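Hypothetical protein TT1465 (Thermus thermophilus, PDB 1WEK) is of unknown function but belongs to the SLOG clan of Rossmann-like alpha/beta proteins and assembles from six copies. Local coordinates at residues Phe48-His52 with Pro53-Ala57; Arg63-Glu67 with Ala68-Val72; Leu145-Leu148 with Ser149-Leu152. All coordinates share one frame; numbering follows the deposited sequence.

Contact 1: residues Phe48-His52 with Pro53-Ala57; sequences FGEGH and PAYEA
The carbonyl of H52 accepts a nearly straight bond from E56 N (N-H...O 167°) and so opens the first turn of helix 53-68, while a type II beta turn from G49 to H52 leads the chain into it. H52 is the N-cap residue of this helix: its ring nitrogen ND1 accepts the N-H of A54 at 3.1 Å, with the donor lying almost in the ring plane. Having CG anti to the backbone N (chi1 -168°) brings the imidazole alongside the helix start. P53 fits the first helical position, since it has no N-H to satisfy there; its CD rests over one face of the imidazole, and CG of F48 covers the opposite face. F48 also meets A54 edge-on, CD1 lying 3.6 Å from the A54 methyl CB. P139 touches both residues, and A188 of a second subunit packs on F48.

Y55 lays its ring flat beneath the turn, a CH-pi contact in which E50 CA stands 3.6 Å from the ring centroid. G51, at phi 101°, holds the third turn position, where a side chain would strike the preceding carbonyl. Its N-H is taken by the bent side chain of E56, whose OE2 lies 2.8 Å from G51 N and is approached on the anti side, somewhat out of the carboxylate plane.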
loop_
_atom_site.group_PDB
_atom_site.type_symbol
_atom_site.label_atom_id
_atom_site.label_comp_id
_atom_site.label_asym_id
_atom_site.label_seq_id
_atom_site.Cartn_x
_atom_site.Cartn_y
_atom_site.Cartn_z
ATOM N N PHE A 48 40.494 3.328 8.055
ATOM C CA PHE A 48 41.810 3.482 7.439
ATOM C C PHE A 48 41.775 4.712 6.518
ATOM O O PHE A 48 41.248 4.655 5.408
ATOM C CB PHE A 48 42.164 2.221 6.634
ATOM C CG PHE A 48 42.230 0.960 7.462
ATOM C CD1 PHE A 48 42.180 -0.292 6.849
ATOM C CD2 PHE A 48 42.358 1.021 8.849
ATOM C CE1 PHE A 48 42.255 -1.457 7.599
ATOM C CE2 PHE A 48 42.434 -0.146 9.619
ATOM C CZ PHE A 48 42.382 -1.391 8.989
ATOM N N GLY A 49 42.334 5.824 6.987
ATOM C CA GLY A 49 42.323 7.046 6.198
ATOM C C GLY A 49 43.468 7.282 5.223
ATOM O O GLY A 49 44.275 6.398 4.951
ATOM N N GLU A 50 43.530 8.495 4.685
ATOM C CA GLU A 50 44.573 8.856 3.730
ATOM C C GLU A 50 45.949 8.467 4.238
ATOM O O GLU A 50 46.275 8.709 5.397
ATOM C CB GLU A 50 44.546 10.357 3.472
ATOM C CG GLU A 50 44.173 10.723 2.063
ATOM C CD GLU A 50 44.375 12.193 1.781
ATOM O OE1 GLU A 50 43.740 13.022 2.465
ATOM O OE2 GLU A 50 45.174 12.517 0.877
ATOM N N GLY A 51 46.756 7.865 3.368
ATOM C CA GLY A 51 48.097 7.454 3.767
ATOM C C GLY A 51 48.211 5.972 4.079
ATOM O O GLY A 51 49.273 5.362 3.905
ATOM N N HIS A 52 47.105 5.399 4.545
ATOM C CA HIS A 52 47.026 3.988 4.891
ATOM C C HIS A 52 46.988 3.170 3.592
ATOM O O HIS A 52 46.352 3.574 2.618
ATOM C CB HIS A 52 45.754 3.762 5.721
ATOM C CG HIS A 52 45.688 2.424 6.390
ATOM N ND1 HIS A 52 45.481 1.251 5.696
ATOM C CD2 HIS A 52 45.810 2.075 7.694
ATOM C CE1 HIS A 52 45.477 0.237 6.543
ATOM N NE2 HIS A 52 45.674 0.708 7.761
ATOM N N PRO A 53 47.667 2.010 3.563
ATOM C CA PRO A 53 47.710 1.140 2.381
ATOM C C PRO A 53 46.326 0.816 1.801
ATOM O O PRO A 53 46.137 0.805 0.583
ATOM C CB PRO A 53 48.412 -0.109 2.904
ATOM C CG PRO A 53 49.276 0.417 3.957
ATOM C CD PRO A 53 48.395 1.387 4.677
ATOM N N ALA A 54 45.364 0.545 2.677
ATOM C CA ALA A 54 44.012 0.221 2.237
ATOM C C ALA A 54 43.367 1.406 1.537
ATOM O O ALA A 54 42.613 1.237 0.584
ATOM C CB ALA A 54 43.174 -0.196 3.417
ATOM N N TYR A 55 43.677 2.612 2.000
ATOM C CA TYR A 55 43.102 3.812 1.420
ATOM C C TYR A 55 43.673 4.066 0.033
ATOM O O TYR A 55 42.936 4.291 -0.924
ATOM C CB TYR A 55 43.398 5.010 2.313
ATOM C CG TYR A 55 42.726 6.284 1.856
ATOM C CD1 TYR A 55 41.539 6.712 2.446
ATOM C CD2 TYR A 55 43.276 7.064 0.835
ATOM C CE1 TYR A 55 40.913 7.885 2.040
ATOM C CE2 TYR A 55 42.659 8.241 0.418
ATOM C CZ TYR A 55 41.477 8.643 1.028
ATOM O OH TYR A 55 40.852 9.797 0.625
ATOM N N GLU A 56 44.994 4.025 -0.076
ATOM C CA GLU A 56 45.633 4.267 -1.357
ATOM C C GLU A 56 45.151 3.234 -2.369
ATOM O O GLU A 56 44.768 3.580 -3.490
ATOM C CB GLU A 56 47.162 4.216 -1.217
ATOM C CG GLU A 56 47.718 5.250 -0.230
ATOM C CD GLU A 56 47.050 6.622 -0.368
ATOM O OE1 GLU A 56 47.096 7.216 -1.474
ATOM O OE2 GLU A 56 46.478 7.108 0.636
ATOM N N ALA A 57 45.152 1.971 -1.963
ATOM C CA ALA A 57 44.705 0.898 -2.843
ATOM C C ALA A 57 43.268 1.174 -3.272
ATOM O O ALA A 57 42.908 0.989 -4.437
ATOM C CB ALA A 57 44.793 -0.438 -2.121
#

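Contact 2: residues Arg63-Glu67 with Ala68-Val72; sequences RALAE and AGFGV
The backbone of L65 and A66 meets that of G69 and F70 in a Schellman motif, the C-terminal cap that ends helix 53-68 and turns the chain into strand 71-74. The contact is local, and it forms the helix-to-strand half of a beta-alpha-beta unit whose first strand is 39-43.

Two backbone bonds reach back into the last turn. F70 N gives the outer one to L65 O at 2.7 Å, and G69 N gives the inner one to A66 O at 2.9 Å. The inner donor stands above the carbonyl plane. One step earlier, A68 N still makes an ordinary helical bond to A64 O. G69 has phi 104°, a value at which a side chain would collide with the preceding carbonyl, and glycine therefore suits this position. A weaker link, a CA-H...O contact, runs from A66 CA to F70 O.

Apolar side chains complete the cap. L65, its CG anti to the carbonyl carbon (chi1 -67°), spans the bend with its two branches: CD2 lies 3.9 Å from F70 CD1, and CD1 lies 3.7 Å from V72 CG1. The F70 ring turns an edge toward L65 O, whose distance to F70 CD1 is 3.6 Å. A branched leucine can thus serve the ring after the glycine and the valine of the strand at once.

Outside the bend, V207 of helix 203-211 packs on A64 and A68, and L210 on L65 and F70, while A91 touches A66. Backbone bonds of G71 to P38 and V40, and of V72 to V94 and V96, set strand 71-74 between strands 39-43 and 95-100.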
loop_
_atom_site.group_PDB
_atom_site.type_symbol
_atom_site.label_atom_id
_atom_site.label_comp_id
_atom_site.label_asym_id
_atom_site.label_seq_id
_atom_site.Cartn_x
_atom_site.Cartn_y
_atom_site.Cartn_z
ATOM N N ARG A 63 39.609 4.712 -9.087
ATOM C CA ARG A 63 40.028 5.360 -10.319
ATOM C C ARG A 63 40.056 4.385 -11.519
ATOM O O ARG A 63 39.639 4.736 -12.632
ATOM C CB ARG A 63 41.414 5.977 -10.124
ATOM C CG ARG A 63 42.062 6.439 -11.406
ATOM C CD ARG A 63 43.551 6.154 -11.373
ATOM N NE ARG A 63 44.309 7.224 -10.741
ATOM C CZ ARG A 63 45.419 7.040 -10.035
ATOM N NH1 ARG A 63 45.907 5.817 -9.844
ATOM N NH2 ARG A 63 46.065 8.091 -9.551
ATOM N N ALA A 64 40.554 3.169 -11.303
ATOM C CA ALA A 64 40.629 2.190 -12.388
ATOM C C ALA A 64 39.247 1.795 -12.913
ATOM O O ALA A 64 39.016 1.766 -14.126
ATOM C CB ALA A 64 41.367 0.975 -11.933
ATOM N N LEU A 65 38.322 1.505 -12.007
ATOM C CA LEU A 65 36.979 1.111 -12.427
ATOM C C LEU A 65 36.283 2.188 -13.269
ATOM O O LEU A 65 35.654 1.885 -14.276
ATOM C CB LEU A 65 36.146 0.768 -11.210
ATOM C CG LEU A 65 36.617 -0.482 -10.468
ATOM C CD1 LEU A 65 36.066 -0.469 -9.046
ATOM C CD2 LEU A 65 36.163 -1.721 -11.238
ATOM N N ALA A 66 36.396 3.441 -12.851
ATOM C CA ALA A 66 35.806 4.554 -13.593
ATOM C C ALA A 66 36.422 4.604 -14.988
ATOM O O ALA A 66 35.719 4.744 -15.995
ATOM C CB ALA A 66 36.078 5.857 -12.873
ATOM N N GLU A 67 37.743 4.479 -15.043
ATOM C CA GLU A 67 38.443 4.515 -16.320
ATOM C C GLU A 67 37.910 3.418 -17.239
ATOM O O GLU A 67 37.610 3.665 -18.415
ATOM C CB GLU A 67 39.953 4.347 -16.097
ATOM C CG GLU A 67 40.676 5.629 -15.679
ATOM C CD GLU A 67 42.108 5.360 -15.204
ATOM O OE1 GLU A 67 42.866 6.326 -14.952
ATOM O OE2 GLU A 67 42.477 4.174 -15.071
ATOM N N ALA A 68 37.782 2.209 -16.695
ATOM C CA ALA A 68 37.284 1.061 -17.455
ATOM C C ALA A 68 35.806 1.195 -17.824
ATOM O O ALA A 68 35.273 0.416 -18.621
ATOM C CB ALA A 68 37.502 -0.215 -16.663
ATOM N N GLY A 69 35.135 2.177 -17.240
ATOM C CA GLY A 69 33.736 2.363 -17.551
ATOM C C GLY A 69 32.718 1.897 -16.522
ATOM O O GLY A 69 31.529 1.852 -16.833
ATOM N N PHE A 70 33.152 1.533 -15.317
ATOM C CA PHE A 70 32.200 1.109 -14.280
ATOM C C PHE A 70 31.872 2.253 -13.323
ATOM O O PHE A 70 32.629 3.226 -13.199
ATOM C CB PHE A 70 32.754 -0.039 -13.423
ATOM C CG PHE A 70 33.066 -1.280 -14.187
ATOM C CD1 PHE A 70 34.331 -1.477 -14.725
ATOM C CD2 PHE A 70 32.088 -2.241 -14.394
ATOM C CE1 PHE A 70 34.620 -2.607 -15.458
ATOM C CE2 PHE A 70 32.360 -3.384 -15.133
ATOM C CZ PHE A 70 33.627 -3.572 -15.667
ATOM N N GLY A 71 30.729 2.131 -12.660
ATOM C CA GLY A 71 30.344 3.099 -11.655
ATOM C C GLY A 71 30.609 2.362 -10.345
ATOM O O GLY A 71 30.466 1.138 -10.287
ATOM N N VAL A 72 31.033 3.065 -9.302
ATOM C CA VAL A 72 31.271 2.395 -8.035
ATOM C C VAL A 72 30.162 2.743 -7.058
ATOM O O VAL A 72 29.641 3.867 -7.062
ATOM C CB VAL A 72 32.635 2.779 -7.404
ATOM C CG1 VAL A 72 33.758 2.365 -8.325
ATOM C CG2 VAL A 72 32.692 4.271 -7.119
#

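Contact 3: residues Leu145-Leu148 with Ser149-Leu152; sequences LDEL and SEVL
L148 has CG anti to its own N (chi1 -157°) and L152 has CG beside its N (chi1 -73°), which brings L148 CD2 against the end of L152. Their closest approach, 3.3 Å from CD2 to L152 CD1, is tighter than normal packing and its exact value is doubtful. This is the interior of helix 142-156, the crossover helix between strands 132-137 and 165-168. Carbonyls of L145-L148 accept backbone bonds from S149-L152, the straightest from S149 N to L145 O at 2.8 Å. Leucine and valine suit the inward side, where F137 covers L148 and V151 and helix 170-185 covers L145 and L148.

A second subunit meets L145, D146, S149 and E150. S149 is small enough to pack there: its OG bonds to S149 OG of that subunit, with L145 O and D146 O as weaker alternative acceptors for its one proton. The extended E150 sends OE2 to K125 of the second subunit, while D146 pairs with K125 of its own chain. E147, beside that latter lysine and F128, holds OE2 4.2 Å from E150 OE1 with a water between them. This water, and K125 of the second subunit at E150 OE2, would probably ease the repulsion.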
loop_
_atom_site.group_PDB
_atom_site.type_symbol
_atom_site.label_atom_id
_atom_site.label_comp_id
_atom_site.label_asym_id
_atom_site.label_seq_id
_atom_site.Cartn_x
_atom_site.Cartn_y
_atom_site.Cartn_z
ATOM N N LEU A 145 33.039 -7.425 6.854
ATOM C CA LEU A 145 32.867 -8.860 7.040
ATOM C C LEU A 145 31.403 -9.216 6.830
ATOM O O LEU A 145 31.078 -10.194 6.161
ATOM C CB LEU A 145 33.326 -9.249 8.437
ATOM C CG LEU A 145 33.358 -10.715 8.891
ATOM C CD1 LEU A 145 32.000 -11.083 9.288
ATOM C CD2 LEU A 145 33.859 -11.673 7.820
ATOM N N ASP A 146 30.528 -8.403 7.401
ATOM C CA ASP A 146 29.081 -8.577 7.277
ATOM C C ASP A 146 28.634 -8.568 5.799
ATOM O O ASP A 146 27.809 -9.385 5.390
ATOM C CB ASP A 146 28.387 -7.470 8.081
ATOM C CG ASP A 146 26.882 -7.396 7.843
ATOM O OD1 ASP A 146 26.230 -8.405 7.505
ATOM O OD2 ASP A 146 26.342 -6.296 8.029
ATOM N N GLU A 147 29.175 -7.660 4.993
ATOM C CA GLU A 147 28.807 -7.629 3.576
ATOM C C GLU A 147 29.361 -8.857 2.858
ATOM O O GLU A 147 28.693 -9.446 2.014
ATOM C CB GLU A 147 29.356 -6.371 2.891
ATOM C CG GLU A 147 28.555 -5.110 3.148
ATOM C CD GLU A 147 27.169 -5.126 2.485
ATOM O OE1 GLU A 147 26.363 -4.223 2.810
ATOM O OE2 GLU A 147 26.883 -6.019 1.644
ATOM N N LEU A 148 30.586 -9.245 3.201
ATOM C CA LEU A 148 31.230 -10.397 2.575
ATOM C C LEU A 148 30.481 -11.696 2.856
ATOM O O LEU A 148 30.155 -12.459 1.921
ATOM C CB LEU A 148 32.664 -10.548 3.078
ATOM C CG LEU A 148 33.668 -11.314 2.206
ATOM C CD1 LEU A 148 34.748 -11.883 3.098
ATOM C CD2 LEU A 148 33.007 -12.430 1.432
ATOM N N SER A 149 30.205 -11.948 4.135
ATOM C CA SER A 149 29.523 -13.176 4.500
ATOM C C SER A 149 28.130 -13.223 3.892
ATOM O O SER A 149 27.671 -14.293 3.496
ATOM C CB SER A 149 29.485 -13.379 6.042
ATOM O OG SER A 149 28.687 -12.426 6.716
ATOM N N GLU A 150 27.466 -12.077 3.771
ATOM C CA GLU A 150 26.137 -12.092 3.174
ATOM C C GLU A 150 26.162 -12.510 1.705
ATOM O O GLU A 150 25.383 -13.387 1.295
ATOM C CB GLU A 150 25.430 -10.733 3.261
ATOM C CG GLU A 150 24.064 -10.808 2.578
ATOM C CD GLU A 150 23.209 -9.558 2.700
ATOM O OE1 GLU A 150 23.540 -8.527 2.072
ATOM O OE2 GLU A 150 22.186 -9.616 3.422
ATOM N N VAL A 151 27.037 -11.879 0.914
ATOM C CA VAL A 151 27.120 -12.194 -0.505
ATOM C C VAL A 151 27.564 -13.636 -0.734
ATOM O O VAL A 151 27.093 -14.278 -1.668
ATOM C CB VAL A 151 28.082 -11.231 -1.285
ATOM C CG1 VAL A 151 27.655 -9.786 -1.080
ATOM C CG2 VAL A 151 29.519 -11.424 -0.841
ATOM N N LEU A 152 28.462 -14.147 0.112
ATOM C CA LEU A 152 28.922 -15.524 -0.036
ATOM C C LEU A 152 27.752 -16.478 0.093
ATOM O O LEU A 152 27.622 -17.419 -0.691
ATOM C CB LEU A 152 29.998 -15.861 1.003
ATOM C CG LEU A 152 31.341 -15.182 0.689
ATOM C CD1 LEU A 152 32.412 -15.665 1.639
ATOM C CD2 LEU A 152 31.746 -15.504 -0.751
HETATM O O HOH W 1 24.718 -6.904 0.343
#

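In the fold
Contacts 1 and 2 lie at the two ends of helix 53-68, their centres about 19 Å apart, and both are partly buried; contact 3 is wholly buried in another helix, its centre about 22 Å from that of contact 1 and 23 Å from that of contact 2. At 48-57 polar side chains satisfy backbone N-H groups, while at 63-72 carbonyls and a leucine do the closing. Each includes a glycine with positive phi, before the helix in one and at its end in the other. Residues 145-152 keep regular helical bonding, with an apolar side toward strand 132-137, helix 170-185 and a loop, and a polar, partly charged side toward a second subunit. Contact 1 also touches another subunit, through F48 alone; contact 2 touches none.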